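Local coordinates for B-cell lymphoma 3 protein (Homo sapiens, PDB 1K1A), which regulates transcription of NF-kappa-B target genes and forms complexes with NF-kappa-B p50 and p52 homodimers, at residues A[115-118]-A[119-123]. Residues are numbered along the deposited sequence; the frame is centred on the assembly and turned at random.
Sequences DGLT and ALHVA
The hydroxyl oxygen OG1 of Thr-118 accepts from the backbone N of His-121, OG1 to N 3.2 Å, a nearly straight bond (N-H...O angle 164°) that caps the start of helix 119-126. Thr-118 is thus the N-cap, and its torsion explains the bond: with chi1 at 65°, OG1 sits between the residue's own backbone N and carbonyl carbon and leans over the first turn, while CG2 lies opposite the carbonyl carbon. The same residue also opens the regular helical ladder, its carbonyl O accepting from the backbone N of Val-122 at 3.2 Å.

The imidazole of His-121 folds back beside the cap. Its CD2 lies 3.0 Å from Thr-118 OG1, which approaches the ring obliquely. Thr-118 N lies at the ring edge, in its plane. Ahead of the cap, Leu-117 lays CD2 slantwise against this histidine, 3.8 Å from His-121 CB, as its own CB reaches the same carbon. A valine in place of Thr-118 would probably leave His-121 N without its capping acceptor and weaken the hold on the first helical turn.

Outside the two segments, Asn-113 OD1 accepts a hydrogen bond from Leu-117 N, and the His-121 ring meets that of His-156 with the planes steeply inclined. Such a threonine cap followed closely by histidine, in the sequence Gly-Leu-Thr-Ala-Leu-His, is a variant of the ankyrin G-x-TPLH signature, with Ala-119 in the place of the usual proline, and here it begins the first helix of the fourth ankyrin repeat.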
ATOM      1  N   ASP A 115       1.727   0.479 -12.091  1.00 17.89           N
ATOM      2  CA  ASP A 115       3.119   0.753 -11.744  1.00 19.44           C
ATOM      3  C   ASP A 115       3.796  -0.477 -11.135  1.00 19.22           C
ATOM      4  O   ASP A 115       5.021  -0.584 -11.146  1.00 20.25           O
ATOM      5  CB  ASP A 115       3.208   1.925 -10.773  1.00 19.86           C
ATOM      6  CG  ASP A 115       2.917   3.246 -11.434  1.00 22.97           C
ATOM      7  OD1 ASP A 115       3.312   3.422 -12.608  1.00 27.76           O
ATOM      8  OD2 ASP A 115       2.298   4.175 -10.866  1.00 26.70           O
ATOM      9  N   GLY A 116       2.999  -1.389 -10.587  1.00 18.68           N
ATOM     10  CA  GLY A 116       3.517  -2.637 -10.042  1.00 17.98           C
ATOM     11  C   GLY A 116       3.474  -2.767  -8.524  1.00 17.73           C
ATOM     12  O   GLY A 116       3.851  -3.813  -7.974  1.00 18.78           O
ATOM     13  N   LEU A 117       2.981  -1.732  -7.846  1.00 16.23           N
ATOM     14  CA  LEU A 117       2.971  -1.709  -6.384  1.00 15.26           C
ATOM     15  C   LEU A 117       1.733  -2.328  -5.759  1.00 14.09           C
ATOM     16  O   LEU A 117       0.634  -2.262  -6.327  1.00 13.10           O
ATOM     17  CB  LEU A 117       3.092  -0.262  -5.879  1.00 15.18           C
ATOM     18  CG  LEU A 117       4.295   0.557  -6.343  1.00 17.45           C
ATOM     19  CD1 LEU A 117       4.227   1.966  -5.771  1.00 17.84           C
ATOM     20  CD2 LEU A 117       5.590  -0.121  -5.938  1.00 18.74           C
ATOM     21  N   THR A 118       1.915  -2.913  -4.574  1.00 12.66           N
ATOM     22  CA  THR A 118       0.793  -3.377  -3.771  1.00 11.96           C
ATOM     23  C   THR A 118       0.305  -2.213  -2.933  1.00 11.28           C
ATOM     24  O   THR A 118       0.962  -1.177  -2.864  1.00 10.26           O
ATOM     25  CB  THR A 118       1.224  -4.486  -2.803  1.00 12.12           C
ATOM     26  OG1 THR A 118       2.152  -3.943  -1.845  1.00 12.08           O
ATOM     27  CG2 THR A 118       2.014  -5.565  -3.521  1.00 11.57           C
ATOM     28  N   ALA A 119      -0.846  -2.399  -2.293  1.00 10.26           N
ATOM     29  CA  ALA A 119      -1.377  -1.416  -1.362  1.00  9.96           C
ATOM     30  C   ALA A 119      -0.376  -1.131  -0.238  1.00  9.65           C
ATOM     31  O   ALA A 119      -0.230   0.014   0.192  1.00  9.95           O
ATOM     32  CB  ALA A 119      -2.690  -1.895  -0.793  1.00  9.66           C
ATOM     33  N   LEU A 120       0.315  -2.170   0.225  1.00  9.46           N
ATOM     34  CA  LEU A 120       1.324  -2.010   1.276  1.00 10.14           C
ATOM     35  C   LEU A 120       2.467  -1.072   0.861  1.00 10.28           C
ATOM     36  O   LEU A 120       2.909  -0.228   1.652  1.00 10.93           O
ATOM     37  CB  LEU A 120       1.868  -3.372   1.735  1.00  9.64           C
ATOM     38  CG  LEU A 120       2.908  -3.319   2.851  1.00 10.52           C
ATOM     39  CD1 LEU A 120       2.325  -2.574   4.051  1.00 10.52           C
ATOM     40  CD2 LEU A 120       3.341  -4.720   3.252  1.00  9.75           C
ATOM     41  N   HIS A 121       2.953  -1.220  -0.370  1.00 11.04           N
ATOM     42  CA  HIS A 121       3.991  -0.321  -0.889  1.00 11.69           C
ATOM     43  C   HIS A 121       3.504   1.125  -0.842  1.00 11.69           C
ATOM     44  O   HIS A 121       4.208   2.010  -0.378  1.00 12.14           O
ATOM     45  CB  HIS A 121       4.369  -0.665  -2.337  1.00 12.18           C
ATOM     46  CG  HIS A 121       5.131  -1.946  -2.486  1.00 13.52           C
ATOM     47  ND1 HIS A 121       6.439  -2.093  -2.070  1.00 16.15           N
ATOM     48  CD2 HIS A 121       4.783  -3.129  -3.047  1.00 14.04           C
ATOM     49  CE1 HIS A 121       6.854  -3.315  -2.350  1.00 14.56           C
ATOM     50  NE2 HIS A 121       5.865  -3.967  -2.932  1.00 15.98           N
ATOM     51  N   VAL A 122       2.299   1.358  -1.356  1.00 11.52           N
ATOM     52  CA  VAL A 122       1.697   2.687  -1.343  1.00 11.34           C
ATOM     53  C   VAL A 122       1.587   3.239   0.082  1.00 11.12           C
ATOM     54  O   VAL A 122       1.976   4.378   0.347  1.00 11.03           O
ATOM     55  CB  VAL A 122       0.299   2.679  -1.991  1.00 11.39           C
ATOM     56  CG1 VAL A 122      -0.371   4.035  -1.830  1.00 10.85           C
ATOM     57  CG2 VAL A 122       0.400   2.315  -3.473  1.00 12.16           C
ATOM     58  N   ALA A 123       1.080   2.425   1.000  1.00 11.24           N
ATOM     59  CA  ALA A 123       0.921   2.860   2.381  1.00 11.82           C
ATOM     60  C   ALA A 123       2.258   3.254   3.026  1.00 12.76           C
ATOM     61  O   ALA A 123       2.356   4.277   3.713  1.00 12.54           O
ATOM     62  CB  ALA A 123       0.221   1.777   3.213  1.00 11.48           C
TER